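Local coordinates for 2,3,4,5-tetrahydropyridine-2,6-dicarboxylate N-succinyltransferase (Campylobacter jejuni, PDB 2RIJ), which transfers the succinyl group of succinyl-CoA to tetrahydrodipicolinate, giving N-succinyl-L-2-amino-6-oxopimelate in the succinylase route of lysine biosynthesis, at the interface of chains A and B. Residues are numbered along the deposited sequence; one frame, centred on the assembly and turned at random. Chains: chain A/B, Putative 2,3,4,5-tetrahydropyridine-2-carboxylate N- succinyltransferase.

The interface of chains A and B. Residues chain A 301-302; chain B 260, 276-278, 302-304.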
# COMPACT_ATOMS: atom_id res chain seq x y z
N ALA A 301 7.85 -18.80 14.50
CA ALA A 301 8.19 -18.11 15.73
C ALA A 301 7.36 -16.82 15.84
O ALA A 301 7.17 -16.06 14.86
CB ALA A 301 9.71 -17.82 15.76
N ASN A 302 6.86 -16.58 17.05
CA ASN A 302 6.03 -15.43 17.37
C ASN A 302 4.78 -15.21 16.50
O ASN A 302 4.21 -14.14 16.51
CB ASN A 302 6.94 -14.18 17.45
CG ASN A 302 7.80 -14.19 18.69
OD1 ASN A 302 7.33 -14.59 19.77
ND2 ASN A 302 9.04 -13.72 18.57
N ARG B 260 15.10 -15.84 22.89
CA ARG B 260 15.48 -17.22 22.67
C ARG B 260 16.63 -17.32 21.68
O ARG B 260 16.52 -16.86 20.53
CB ARG B 260 14.27 -18.01 22.17
CG ARG B 260 13.17 -18.01 23.23
CD ARG B 260 11.92 -18.67 22.71
NE ARG B 260 11.28 -17.87 21.66
CZ ARG B 260 10.37 -16.91 21.88
NH1 ARG B 260 10.08 -16.49 23.10
NH2 ARG B 260 9.77 -16.31 20.85
N GLY B 276 10.75 -12.05 24.53
CA GLY B 276 10.08 -12.90 23.55
C GLY B 276 10.64 -12.87 22.13
O GLY B 276 10.08 -13.48 21.23
N ALA B 277 11.75 -12.18 21.93
CA ALA B 277 12.41 -12.22 20.64
C ALA B 277 12.96 -13.62 20.39
O ALA B 277 13.28 -14.38 21.31
CB ALA B 277 13.52 -11.17 20.53
N SER B 278 13.07 -13.96 19.12
CA SER B 278 13.64 -15.23 18.66
C SER B 278 14.88 -14.92 17.84
O SER B 278 14.81 -14.10 16.91
CB SER B 278 12.65 -15.97 17.74
OG SER B 278 11.79 -16.85 18.44
N ASN B 302 9.33 -9.49 20.87
CA ASN B 302 8.59 -10.30 19.91
C ASN B 302 9.05 -10.22 18.45
O ASN B 302 8.32 -10.62 17.55
CB ASN B 302 7.08 -10.01 20.09
CG ASN B 302 6.54 -10.61 21.35
OD1 ASN B 302 6.91 -11.74 21.72
ND2 ASN B 302 5.63 -9.91 22.02
N SER B 303 10.32 -9.85 18.21
CA SER B 303 10.92 -9.90 16.88
C SER B 303 11.40 -11.27 16.59
O SER B 303 11.50 -12.13 17.51
CB SER B 303 12.10 -8.91 16.73
OG SER B 303 13.13 -9.13 17.66
N VAL B 304 11.76 -11.49 15.31
CA VAL B 304 12.42 -12.74 14.90
C VAL B 304 13.57 -12.38 14.00
O VAL B 304 13.41 -11.67 12.98
CB VAL B 304 11.48 -13.74 14.14
CG1 VAL B 304 12.19 -15.09 13.77
CG2 VAL B 304 10.15 -13.95 14.92
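With CG of A:Asn302 opposite its carbonyl carbon (chi1 -72°) and the side chain of B:Arg260 bent at chi3, an amide and a guanidinium meet from opposite directions across the chain boundary. The amide spends both ends on chain B. Its nitrogen, ND2 of A:Asn302, donates to the backbone O of B:Gly276 at 2.9 Å; an angle of 156° at the hydrogen and an acceptor close to the amide plane mark this as a well-formed bond. On the other branch, OD1 of A:Asn302 accepts from NH2 of B:Arg260 at 3.2 Å. Here the oxygen lies near the guanidinium plane, but the donor sits above the carbonyl plane, off the lone pairs, and the two flat groups are turned 67° apart. Together these two bonds favour this flip of the amide, with a weak addition from ND2 of A:Asn302 to the backbone O of B:Ser303 at 3.1 Å. Within chain B, the same NH2 of B:Arg260 also donates to the hydroxyl OG of B:Ser278 at 3.2 Å, while the carbonyl O of B:Ala277 covers one guanidinium face. Beside this polar network, CB of A:Ala301 packs 4.0 Å from CG2 of B:Val304, and the same CB lies 3.5 Å from OG of B:Ser278. The short strands and intervening loops belong to the left-handed parallel beta-helix of hexapeptide-repeat acyltransferases. The cross-chain bonds, and the 78 Å² of A:Asn302 hidden by chain B, join neighbouring subunits of the homotrimer. A:Ala301, B:Arg260 and B:Ser278 are predicted succinyl-CoA-binding residues, and the patch centre lies about 8 Å from B:Glu258, the predicted catalytic residue; the contact likely also shapes the acyl-donor site between subunits.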